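PDB 3TXV: probable tagatose 6-phosphate kinase from Sinorhizobium meliloti, which is thought to phosphorylate tagatose 6-phosphate in carbohydrate metabolism, although it belongs to a family named for the GatZ/KbaZ subunits of tagatose-bisphosphate aldolase. Local coordinates for residues P47-A52 with F125-L130; A392-R397 with K408-A413; E248-T253 with D281-L286; G235-I240 with A342-L347. All coordinates share one frame; numbering follows the deposited sequence.

Contact 1 of 4, residues P47-A52 with F125-L130; sequences PVLIEA and FTKLHL
Glu51 and Lys127 form a buried salt bridge, with Lys127 NZ 2.6 Å from Glu51 OE2. The ammonium group approaches this oxygen from its syn side, about 20° out of the carboxylate plane. Lys127 has the length to span the gap: its CG lies anti to the backbone N (chi1 -162°), and bends near the far end of the chain turn NZ onto the acid. Glu51 OE2 also takes a hydrogen bond with Ser25, while Lys127 NZ makes a second salt bridge to Glu263, so each charge has a second partner.

The two segments lie on the second and fourth strands of an eight-stranded parallel barrel of the TIM type. Strand 89-96 runs between them, which is why side chains rather than backbone bonds make the contact. The linkage from Ser25 through Glu51 and Lys127 to Glu263 therefore joins four strands from within the barrel.

The apolar part is smaller. Leu49, two residues before Glu51 on the same side of its strand, turns its branched end to the aliphatic shaft of Lys127, with CD2 4.0 Å from Lys127 CD. The two side chains cross at about a right angle, and the lysine methylenes suit this greasy neighbour.

Contact 2 of 4, residues A392-R397 with K408-A413; sequences AGSYAR and KPLALA
Arg397 points its guanidinium edge at the backbone of Ala413, and NH1 donates to Ala413 O at 2.8 Å. The bond is nearly straight at the proton, with an N-H...O angle of 165°, and the oxygen lies close to the guanidinium plane. Seen from the carbonyl, however, the donor stands above the C=O plane, 38° out of it. A bend at chi3 brings the flat group round to this position. It also places NH2 near Gly393 O, to which it makes a weak bond, 2.8 Å long but strongly bent. Arginine suits the place because one planar group can reach backbone oxygens in both segments.

Ser394 comes in beside this polar link. Its OG, which lies beside the backbone N and anti to the carbonyl carbon (chi1 -64°), rests 3.7 Å from Ala413 CB, and its CB meets Leu410 CD2 at the same distance. The leucine reaches across with one methyl, while the small serine and alanine allow a close approach. Ala413 CB also sits 3.5 Å from Arg397 NH1, so this one methyl touches both the serine and the arginine. Leu391 and Ile387 give Leu410 further apolar cover.

In the fold, the start of helix 395-399, with Ser394 just before it, packs on helix 407-424, the next helix in the chain, within the helical region that follows the last barrel strand.

Contact 3 of 4, residues E248-T253 with D281-L286; sequences EKLSAT and DGFAIL
A side-chain hydroxyl meets the backbone just where one helix has ended and the chain turns toward a barrel strand: Ser251 OG donates to Asp281 O at 2.5 Å. The donor lies 19° from the carbonyl plane. Serine is short enough for the job, and with OG anti to its own backbone N (chi1 -176°) the hydroxyl extends from the little helix 249-252 toward the turn.

That turn is a Schellman motif closing helix 272-280. Gly282, with phi +88°, is its C-prime residue, a conformation in which a CB would collide with the preceding carbonyl oxygen; glycine is the natural occupant. From here the chain leads into strand 283-288, the eighth of the TIM-type barrel, so the contact joins the approach to that strand to the short helix preceding strand 261-264.

Phe283, the centre of an inverse gamma turn, supplies the apolar half. Leu250 CD1 comes to the edge of its ring, in the ring plane, 4.0 Å from CE1, and Ser251 CB is more distant, 4.4 Å from CZ. Pro230 and Leu278 also touch the ring, a large aromatic filling this junction of helix and loops. The carboxylate of Asp281 turns instead to Tyr242, whose hydroxyl hydrogen-bonds OD2.

Contact 4 of 4, residues G235-I240 with A342-L347; sequences GNENVI and AEEQRL
A small, weakly bonded β-hairpin, of strands 233-234 and about 239-240, brings Glu237 in its connecting turn to the flank of helix 342-351. The turn is closed on itself by a backbone hydrogen bond from Gly235 N to Asn238 O, 2.7 Å long. From it Glu237 stretches out, its chain extended beyond CG, to meet Glu344 and Leu347, which lie three residues apart and so face the same side of the helix.

Only 78 Å² is buried, and the contact is a surface one. Residues of both segments, among them Glu237 and Leu347, also touch a crystal neighbour, so the crystal may help set these side chains. Glutamate is well suited to so exposed a turn, being long, charged and readily hydrated. The two acids approach from opposite directions, with their carboxylate planes turned 65° apart. Their like charges would be expected to repel, but OE2 of Glu237 is hydrogen-bonded by Gln348 NE2, one helical turn beyond Glu344, which probably eases the cost. The neighbouring Asn236 bonds through OD1 to Ser352 and through its backbone to Tyr353, tying the turn to the chain around the end of that helix.

Glu344 has CG anti to the backbone N (chi1 180°) and then bends at chi2, which turns its OE2 to within 4.0 Å of Glu237 OE2. That same oxygen of Glu237 lies equally far, 4.0 Å, from the methyl CD2 of Leu347.

Contacts 1 and 3 share the parallel eight-stranded barrel: contact 1 joins its second and fourth strands, contact 3 reaches the eighth. Their centres are about 20 Å apart, their nearest atoms about 4 Å, without touching. Contacts 2 and 4 lie away from the barrel strands, about 25 Å apart; contact 2 lies about 28 Å and contact 4 about 31 Å from contact 1, all centre to centre. Along the chain contact 1 is complete first; the hairpin of contact 4 then opens, contact 3 follows, helix 342-351 completes contact 4, and contact 2 comes last. Contact 4 thus ties an excursion between barrel strands to the helices after the last strand, within which contact 2 wholly lies.

Contact 1 of 4, residues P47-A52 with F125-L130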
loop_
_atom_site.group_PDB
_atom_site.type_symbol
_atom_site.label_atom_id
_atom_site.label_comp_id
_atom_site.label_asym_id
_atom_site.label_seq_id
_atom_site.Cartn_x
_atom_site.Cartn_y
_atom_site.Cartn_z
ATOM N N PRO A 47 -16.046 -0.787 -6.515
ATOM C CA PRO A 47 -15.393 -1.714 -5.570
ATOM C C PRO A 47 -14.067 -1.172 -5.011
ATOM O O PRO A 47 -13.548 -0.155 -5.502
ATOM C CB PRO A 47 -15.135 -2.959 -6.424
ATOM C CG PRO A 47 -14.938 -2.417 -7.803
ATOM C CD PRO A 47 -15.793 -1.173 -7.922
ATOM N N VAL A 48 -13.540 -1.857 -3.996
ATOM C CA VAL A 48 -12.316 -1.446 -3.341
ATOM C C VAL A 48 -11.228 -2.516 -3.439
ATOM O O VAL A 48 -11.419 -3.682 -3.023
ATOM C CB VAL A 48 -12.571 -1.078 -1.870
ATOM C CG1 VAL A 48 -12.986 -2.280 -1.061
ATOM C CG2 VAL A 48 -11.363 -0.412 -1.252
ATOM N N LEU A 49 -10.083 -2.114 -3.987
ATOM C CA LEU A 49 -8.946 -3.016 -4.096
ATOM C C LEU A 49 -8.065 -2.917 -2.848
ATOM O O LEU A 49 -7.436 -1.881 -2.588
ATOM C CB LEU A 49 -8.164 -2.676 -5.357
ATOM C CG LEU A 49 -6.919 -3.461 -5.691
ATOM C CD1 LEU A 49 -7.177 -4.947 -5.652
ATOM C CD2 LEU A 49 -6.499 -3.052 -7.064
ATOM N N ILE A 50 -8.023 -3.977 -2.055
ATOM C CA ILE A 50 -7.086 -3.985 -0.936
ATOM C C ILE A 50 -5.976 -5.046 -1.070
ATOM O O ILE A 50 -6.247 -6.236 -1.300
ATOM C CB ILE A 50 -7.789 -4.098 0.391
ATOM C CG1 ILE A 50 -8.712 -2.924 0.550
ATOM C CG2 ILE A 50 -6.778 -4.057 1.517
ATOM C CD1 ILE A 50 -9.877 -3.235 1.449
ATOM N N GLU A 51 -4.732 -4.592 -0.902
ATOM C CA GLU A 51 -3.550 -5.407 -1.188
ATOM C C GLU A 51 -2.707 -5.664 0.063
ATOM O O GLU A 51 -2.654 -4.842 0.948
ATOM C CB GLU A 51 -2.697 -4.730 -2.271
ATOM C CG GLU A 51 -3.446 -4.398 -3.546
ATOM C CD GLU A 51 -2.690 -4.859 -4.777
ATOM O OE1 GLU A 51 -1.986 -5.899 -4.671
ATOM O OE2 GLU A 51 -2.792 -4.190 -5.848
ATOM N N ALA A 52 -2.066 -6.821 0.126
ATOM C CA ALA A 52 -1.083 -7.131 1.150
ATOM C C ALA A 52 0.214 -7.595 0.454
ATOM O O ALA A 52 0.140 -8.036 -0.686
ATOM C CB ALA A 52 -1.632 -8.194 2.048
ATOM N N PHE A 125 -7.864 -14.290 -2.584
ATOM C CA PHE A 125 -7.080 -13.256 -3.244
ATOM C C PHE A 125 -7.188 -13.444 -4.718
ATOM O O PHE A 125 -6.940 -14.526 -5.206
ATOM C CB PHE A 125 -5.622 -13.324 -2.836
ATOM C CG PHE A 125 -5.351 -12.810 -1.457
ATOM C CD1 PHE A 125 -5.688 -13.565 -0.337
ATOM C CD2 PHE A 125 -4.732 -11.578 -1.282
ATOM C CE1 PHE A 125 -5.428 -13.100 0.948
ATOM C CE2 PHE A 125 -4.454 -11.094 0.006
ATOM C CZ PHE A 125 -4.809 -11.860 1.129
ATOM N N THR A 126 -7.593 -12.388 -5.410
ATOM C CA THR A 126 -7.880 -12.435 -6.847
ATOM C C THR A 126 -6.996 -11.482 -7.683
ATOM O O THR A 126 -7.114 -11.427 -8.911
ATOM C CB THR A 126 -9.398 -12.186 -7.131
ATOM O OG1 THR A 126 -9.768 -10.882 -6.651
ATOM N N LYS A 127 -6.114 -10.737 -7.025
ATOM C CA LYS A 127 -5.039 -10.078 -7.764
ATOM C C LYS A 127 -3.720 -10.612 -7.274
ATOM O O LYS A 127 -3.468 -10.577 -6.084
ATOM C CB LYS A 127 -5.097 -8.572 -7.621
ATOM C CG LYS A 127 -4.329 -7.809 -8.655
ATOM C CD LYS A 127 -4.614 -6.346 -8.464
ATOM C CE LYS A 127 -3.403 -5.463 -8.831
ATOM N NZ LYS A 127 -2.215 -5.580 -7.925
ATOM N N LEU A 128 -2.895 -11.135 -8.182
ATOM C CA LEU A 128 -1.609 -11.752 -7.790
ATOM C C LEU A 128 -0.447 -11.124 -8.528
ATOM O O LEU A 128 -0.318 -11.236 -9.756
ATOM C CB LEU A 128 -1.624 -13.266 -8.034
ATOM C CG LEU A 128 -2.242 -14.261 -7.036
ATOM C CD1 LEU A 128 -3.194 -13.666 -5.994
ATOM C CD2 LEU A 128 -2.909 -15.381 -7.792
ATOM N N HIS A 129 0.392 -10.425 -7.788
ATOM C CA HIS A 129 1.569 -9.842 -8.405
ATOM C C HIS A 129 2.768 -10.778 -8.213
ATOM O O HIS A 129 3.152 -11.143 -7.081
ATOM C CB HIS A 129 1.816 -8.455 -7.840
ATOM C CG HIS A 129 3.114 -7.860 -8.243
ATOM N ND1 HIS A 129 3.897 -7.152 -7.364
ATOM C CD2 HIS A 129 3.774 -7.865 -9.416
ATOM C CE1 HIS A 129 4.987 -6.733 -7.983
ATOM N NE2 HIS A 129 4.938 -7.157 -9.231
ATOM N N LEU A 130 3.318 -11.209 -9.336
ATOM C CA LEU A 130 4.355 -12.208 -9.311
ATOM C C LEU A 130 5.696 -11.562 -9.588
ATOM O O LEU A 130 6.059 -11.279 -10.748
ATOM C CB LEU A 130 4.064 -13.300 -10.338
ATOM C CG LEU A 130 2.800 -14.130 -10.134
ATOM C CD1 LEU A 130 2.572 -15.021 -11.332
ATOM C CD2 LEU A 130 2.860 -14.933 -8.836
#

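Contact 2 of 4, residues A392-R397 with K408-A413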
loop_
_atom_site.group_PDB
_atom_site.type_symbol
_atom_site.label_atom_id
_atom_site.label_comp_id
_atom_site.label_asym_id
_atom_site.label_seq_id
_atom_site.Cartn_x
_atom_site.Cartn_y
_atom_site.Cartn_z
ATOM N N ALA A 392 -6.436 21.551 9.894
ATOM C CA ALA A 392 -6.931 22.593 8.975
ATOM C C ALA A 392 -7.622 22.017 7.724
ATOM O O ALA A 392 -8.519 22.653 7.143
ATOM C CB ALA A 392 -5.779 23.551 8.573
ATOM N N GLY A 393 -7.194 20.804 7.338
ATOM C CA GLY A 393 -7.674 20.136 6.133
ATOM C C GLY A 393 -9.078 19.609 6.284
ATOM O O GLY A 393 -9.728 19.283 5.281
ATOM N N SER A 394 -9.569 19.520 7.518
ATOM C CA SER A 394 -10.967 19.193 7.719
ATOM C C SER A 394 -11.881 20.377 7.998
ATOM O O SER A 394 -13.107 20.202 8.140
ATOM C CB SER A 394 -11.086 18.174 8.808
ATOM O OG SER A 394 -10.436 17.014 8.354
ATOM N N TYR A 395 -11.298 21.578 8.076
ATOM C CA TYR A 395 -12.055 22.796 8.415
ATOM C C TYR A 395 -13.204 23.105 7.459
ATOM O O TYR A 395 -14.343 23.062 7.865
ATOM C CB TYR A 395 -11.134 24.018 8.585
ATOM C CG TYR A 395 -11.870 25.215 9.100
ATOM C CD1 TYR A 395 -12.341 25.253 10.421
ATOM C CD2 TYR A 395 -12.128 26.287 8.270
ATOM C CE1 TYR A 395 -13.034 26.340 10.880
ATOM C CE2 TYR A 395 -12.828 27.374 8.712
ATOM C CZ TYR A 395 -13.275 27.402 10.008
ATOM O OH TYR A 395 -13.965 28.507 10.428
ATOM N N ALA A 396 -12.901 23.381 6.196
ATOM C CA ALA A 396 -13.926 23.606 5.174
ATOM C C ALA A 396 -15.027 22.531 5.223
ATOM O O ALA A 396 -16.231 22.852 5.195
ATOM C CB ALA A 396 -13.304 23.691 3.784
ATOM N N ARG A 397 -14.625 21.265 5.314
ATOM C CA ARG A 397 -15.601 20.196 5.401
ATOM C C ARG A 397 -16.437 20.221 6.686
ATOM O O ARG A 397 -17.642 19.933 6.641
ATOM C CB ARG A 397 -14.958 18.833 5.181
ATOM C CG ARG A 397 -14.841 18.468 3.720
ATOM C CD ARG A 397 -14.163 17.125 3.547
ATOM N NE ARG A 397 -12.739 17.318 3.717
ATOM C CZ ARG A 397 -11.893 16.450 4.256
ATOM N NH1 ARG A 397 -12.307 15.262 4.709
ATOM N NH2 ARG A 397 -10.617 16.794 4.336
ATOM N N LYS A 408 -12.746 10.418 15.638
ATOM C CA LYS A 408 -12.704 9.337 14.624
ATOM C C LYS A 408 -13.201 9.822 13.263
ATOM O O LYS A 408 -12.587 9.508 12.227
ATOM C CB LYS A 408 -13.524 8.135 15.118
ATOM C CG LYS A 408 -13.238 6.777 14.499
ATOM C CD LYS A 408 -14.382 6.360 13.579
ATOM C CE LYS A 408 -14.860 4.911 13.866
ATOM N NZ LYS A 408 -13.977 3.848 13.295
ATOM N N PRO A 409 -14.317 10.577 13.241
ATOM C CA PRO A 409 -14.653 11.178 11.960
ATOM C C PRO A 409 -13.554 12.097 11.424
ATOM O O PRO A 409 -13.346 12.159 10.217
ATOM C CB PRO A 409 -15.929 11.971 12.280
ATOM C CG PRO A 409 -16.612 11.120 13.295
ATOM C CD PRO A 409 -15.477 10.597 14.162
ATOM N N LEU A 410 -12.846 12.795 12.299
ATOM C CA LEU A 410 -11.771 13.646 11.821
ATOM C C LEU A 410 -10.565 12.834 11.321
ATOM O O LEU A 410 -9.859 13.246 10.377
ATOM C CB LEU A 410 -11.399 14.701 12.858
ATOM C CG LEU A 410 -12.467 15.783 13.111
ATOM C CD1 LEU A 410 -12.197 16.511 14.403
ATOM C CD2 LEU A 410 -12.586 16.783 11.945
ATOM N N ALA A 411 -10.365 11.660 11.902
ATOM C CA ALA A 411 -9.351 10.748 11.396
ATOM C C ALA A 411 -9.738 10.162 10.028
ATOM O O ALA A 411 -8.966 10.261 9.109
ATOM C CB ALA A 411 -9.049 9.654 12.427
ATOM N N LEU A 412 -10.927 9.569 9.869
ATOM C CA LEU A 412 -11.375 9.147 8.516
ATOM C C LEU A 412 -11.308 10.289 7.507
ATOM O O LEU A 412 -10.883 10.125 6.378
ATOM C CB LEU A 412 -12.802 8.639 8.534
ATOM C CG LEU A 412 -13.232 7.235 8.981
ATOM C CD1 LEU A 412 -12.127 6.410 9.692
ATOM C CD2 LEU A 412 -14.510 7.350 9.862
ATOM N N ALA A 413 -11.725 11.464 7.943
ATOM C CA ALA A 413 -11.758 12.656 7.108
ATOM C C ALA A 413 -10.416 12.966 6.532
ATOM O O ALA A 413 -10.351 13.372 5.384
ATOM C CB ALA A 413 -12.239 13.836 7.911
#

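Contact 3 of 4, residues E248-T253 with D281-L286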
loop_
_atom_site.group_PDB
_atom_site.type_symbol
_atom_site.label_atom_id
_atom_site.label_comp_id
_atom_site.label_asym_id
_atom_site.label_seq_id
_atom_site.Cartn_x
_atom_site.Cartn_y
_atom_site.Cartn_z
ATOM N N GLU A 248 6.239 9.107 -22.481
ATOM C CA GLU A 248 5.329 8.966 -23.631
ATOM C C GLU A 248 5.693 7.717 -24.401
ATOM O O GLU A 248 4.819 6.916 -24.752
ATOM C CB GLU A 248 5.360 10.186 -24.544
ATOM C CG GLU A 248 4.110 10.330 -25.396
ATOM C CD GLU A 248 4.174 11.544 -26.307
ATOM O OE1 GLU A 248 5.299 11.951 -26.707
ATOM O OE2 GLU A 248 3.093 12.091 -26.627
ATOM N N LYS A 249 7.000 7.574 -24.635
ATOM C CA LYS A 249 7.598 6.389 -25.240
ATOM C C LYS A 249 7.234 5.140 -24.418
ATOM O O LYS A 249 6.814 4.115 -24.983
ATOM C CB LYS A 249 9.120 6.564 -25.382
ATOM N N LEU A 250 7.344 5.235 -23.093
ATOM C CA LEU A 250 6.830 4.169 -22.239
ATOM C C LEU A 250 5.316 4.011 -22.410
ATOM O O LEU A 250 4.830 2.915 -22.680
ATOM C CB LEU A 250 7.174 4.403 -20.767
ATOM C CG LEU A 250 7.401 3.196 -19.837
ATOM C CD1 LEU A 250 7.143 3.612 -18.406
ATOM C CD2 LEU A 250 6.557 1.973 -20.171
ATOM N N SER A 251 4.564 5.096 -22.272
ATOM C CA SER A 251 3.122 4.959 -22.298
ATOM C C SER A 251 2.610 4.279 -23.565
ATOM O O SER A 251 1.608 3.575 -23.500
ATOM C CB SER A 251 2.427 6.302 -22.097
ATOM O OG SER A 251 1.017 6.119 -22.029
ATOM N N ALA A 252 3.294 4.493 -24.701
ATOM C CA ALA A 252 2.824 4.034 -26.035
ATOM C C ALA A 252 2.995 2.522 -26.254
ATOM O O ALA A 252 2.194 1.881 -26.970
ATOM C CB ALA A 252 3.521 4.800 -27.144
ATOM N N THR A 253 4.042 1.968 -25.638
ATOM C CA THR A 253 4.276 0.530 -25.598
ATOM C C THR A 253 3.006 -0.238 -25.245
ATOM O O THR A 253 2.861 -1.421 -25.567
ATOM C CB THR A 253 5.355 0.201 -24.567
ATOM O OG1 THR A 253 6.585 0.829 -24.957
ATOM N N ASP A 281 -2.797 8.181 -19.191
ATOM C CA ASP A 281 -1.665 7.568 -19.926
ATOM C C ASP A 281 -1.472 6.069 -19.677
ATOM O O ASP A 281 -0.472 5.481 -20.096
ATOM C CB ASP A 281 -0.373 8.326 -19.666
ATOM C CG ASP A 281 -0.532 9.784 -19.894
ATOM O OD1 ASP A 281 -1.475 10.160 -20.630
ATOM O OD2 ASP A 281 0.263 10.561 -19.332
ATOM N N GLY A 282 -2.425 5.466 -18.988
ATOM C CA GLY A 282 -2.457 4.024 -18.839
ATOM C C GLY A 282 -1.686 3.395 -17.688
ATOM O O GLY A 282 -1.574 2.146 -17.607
ATOM N N PHE A 283 -1.137 4.229 -16.805
ATOM C CA PHE A 283 -0.673 3.714 -15.536
ATOM C C PHE A 283 -1.959 3.662 -14.766
ATOM O O PHE A 283 -2.312 4.596 -14.063
ATOM C CB PHE A 283 0.377 4.644 -14.952
ATOM C CG PHE A 283 1.423 5.012 -15.943
ATOM C CD1 PHE A 283 2.504 4.159 -16.173
ATOM C CD2 PHE A 283 1.297 6.164 -16.714
ATOM C CE1 PHE A 283 3.467 4.473 -17.142
ATOM C CE2 PHE A 283 2.262 6.496 -17.671
ATOM C CZ PHE A 283 3.343 5.654 -17.883
ATOM N N ALA A 284 -2.697 2.581 -14.966
ATOM C CA ALA A 284 -4.109 2.547 -14.617
ATOM C C ALA A 284 -4.360 1.956 -13.257
ATOM O O ALA A 284 -5.458 2.088 -12.716
ATOM C CB ALA A 284 -4.902 1.790 -15.662
ATOM N N ILE A 285 -3.366 1.267 -12.719
ATOM C CA ILE A 285 -3.447 0.778 -11.356
ATOM C C ILE A 285 -2.425 1.563 -10.584
ATOM O O ILE A 285 -1.235 1.581 -10.946
ATOM C CB ILE A 285 -3.129 -0.696 -11.236
ATOM C CG1 ILE A 285 -4.229 -1.532 -11.907
ATOM C CG2 ILE A 285 -2.958 -1.039 -9.792
ATOM C CD1 ILE A 285 -3.748 -2.823 -12.409
ATOM N N LEU A 286 -2.922 2.217 -9.535
ATOM C CA LEU A 286 -2.207 3.193 -8.745
ATOM C C LEU A 286 -2.068 2.667 -7.348
ATOM O O LEU A 286 -3.039 2.624 -6.607
ATOM C CB LEU A 286 -3.024 4.482 -8.695
ATOM C CG LEU A 286 -3.214 5.159 -10.043
ATOM C CD1 LEU A 286 -4.460 6.001 -10.019
ATOM C CD2 LEU A 286 -1.965 5.995 -10.392
#

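Contact 4 of 4, residues G235-I240 with A342-L347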
loop_
_atom_site.group_PDB
_atom_site.type_symbol
_atom_site.label_atom_id
_atom_site.label_comp_id
_atom_site.label_asym_id
_atom_site.label_seq_id
_atom_site.Cartn_x
_atom_site.Cartn_y
_atom_site.Cartn_z
ATOM N N GLY A 235 10.934 11.535 -1.623
ATOM C CA GLY A 235 12.037 11.425 -0.641
ATOM C C GLY A 235 11.536 11.624 0.768
ATOM O O GLY A 235 10.340 11.524 0.994
ATOM N N ASN A 236 12.420 11.911 1.719
ATOM C CA ASN A 236 11.963 12.348 3.052
ATOM C C ASN A 236 11.078 13.578 2.987
ATOM O O ASN A 236 9.968 13.560 3.518
ATOM C CB ASN A 236 13.121 12.605 4.017
ATOM C CG ASN A 236 13.832 11.337 4.428
ATOM O OD1 ASN A 236 13.229 10.268 4.525
ATOM N ND2 ASN A 236 15.121 11.443 4.657
ATOM N N GLU A 237 11.554 14.626 2.315
ATOM C CA GLU A 237 10.856 15.917 2.345
ATOM C C GLU A 237 10.567 16.552 1.016
ATOM O O GLU A 237 10.317 17.769 0.966
ATOM C CB GLU A 237 11.656 16.947 3.110
ATOM C CG GLU A 237 12.262 16.492 4.392
ATOM C CD GLU A 237 13.359 17.423 4.813
ATOM O OE1 GLU A 237 13.676 18.355 4.036
ATOM O OE2 GLU A 237 13.907 17.232 5.917
ATOM N N ASN A 238 10.622 15.768 -0.057
ATOM C CA ASN A 238 10.333 16.290 -1.392
ATOM C C ASN A 238 9.743 15.231 -2.319
ATOM O O ASN A 238 10.084 14.068 -2.214
ATOM C CB ASN A 238 11.562 17.060 -1.961
ATOM C CG ASN A 238 12.047 16.519 -3.333
ATOM O OD1 ASN A 238 12.064 17.249 -4.374
ATOM N ND2 ASN A 238 12.476 15.236 -3.335
ATOM N N VAL A 239 8.818 15.647 -3.182
ATOM C CA VAL A 239 8.145 14.787 -4.161
ATOM C C VAL A 239 8.608 15.151 -5.586
ATOM O O VAL A 239 8.803 16.335 -5.914
ATOM C CB VAL A 239 6.596 14.949 -4.049
ATOM C CG1 VAL A 239 5.816 14.096 -5.086
ATOM C CG2 VAL A 239 6.121 14.660 -2.627
ATOM N N ILE A 240 8.797 14.134 -6.430
ATOM C CA ILE A 240 9.042 14.356 -7.864
ATOM C C ILE A 240 7.732 14.067 -8.567
ATOM O O ILE A 240 7.193 12.977 -8.448
ATOM C CB ILE A 240 10.101 13.393 -8.439
ATOM C CG1 ILE A 240 11.452 13.452 -7.700
ATOM C CG2 ILE A 240 10.203 13.533 -9.965
ATOM C CD1 ILE A 240 12.050 14.798 -7.515
ATOM N N ALA A 342 21.277 13.147 15.233
ATOM C CA ALA A 342 20.183 12.741 16.132
ATOM C C ALA A 342 18.929 13.606 15.940
ATOM O O ALA A 342 17.827 13.077 15.911
ATOM C CB ALA A 342 20.649 12.756 17.601
ATOM N N GLU A 343 19.118 14.925 15.804
ATOM C CA GLU A 343 18.034 15.886 15.472
ATOM C C GLU A 343 17.432 15.696 14.040
ATOM O O GLU A 343 16.216 15.862 13.830
ATOM C CB GLU A 343 18.471 17.355 15.709
ATOM N N GLU A 344 18.260 15.341 13.064
ATOM C CA GLU A 344 17.716 14.968 11.747
ATOM C C GLU A 344 16.884 13.668 11.786
ATOM O O GLU A 344 15.896 13.543 11.074
ATOM C CB GLU A 344 18.817 14.883 10.679
ATOM C CG GLU A 344 18.325 14.491 9.282
ATOM C CD GLU A 344 17.512 15.600 8.630
ATOM O OE1 GLU A 344 17.211 16.611 9.318
ATOM O OE2 GLU A 344 17.175 15.478 7.425
ATOM N N GLN A 345 17.292 12.709 12.611
ATOM C CA GLN A 345 16.563 11.458 12.763
ATOM C C GLN A 345 15.237 11.646 13.481
ATOM O O GLN A 345 14.270 10.973 13.157
ATOM C CB GLN A 345 17.422 10.416 13.496
ATOM C CG GLN A 345 18.298 9.612 12.555
ATOM C CD GLN A 345 19.456 8.896 13.229
ATOM O OE1 GLN A 345 20.587 8.997 12.775
ATOM N NE2 GLN A 345 19.181 8.177 14.312
ATOM N N ARG A 346 15.200 12.543 14.464
ATOM C CA ARG A 346 13.962 12.866 15.181
ATOM C C ARG A 346 12.917 13.443 14.195
ATOM O O ARG A 346 11.871 12.834 13.962
ATOM C CB ARG A 346 14.213 13.798 16.387
ATOM C CG ARG A 346 13.043 13.861 17.359
ATOM C CD ARG A 346 13.329 14.605 18.690
ATOM N NE ARG A 346 13.004 16.034 18.613
ATOM C CZ ARG A 346 13.733 16.964 17.960
ATOM N NH1 ARG A 346 14.862 16.656 17.306
ATOM N NH2 ARG A 346 13.336 18.227 17.945
ATOM N N LEU A 347 13.224 14.576 13.579
ATOM C CA LEU A 347 12.359 15.135 12.580
ATOM C C LEU A 347 11.749 14.031 11.709
ATOM O O LEU A 347 10.538 13.954 11.531
ATOM C CB LEU A 347 13.128 16.183 11.761
ATOM C CG LEU A 347 12.745 16.555 10.325
ATOM C CD1 LEU A 347 11.319 16.903 10.240
ATOM C CD2 LEU A 347 13.536 17.720 9.905
#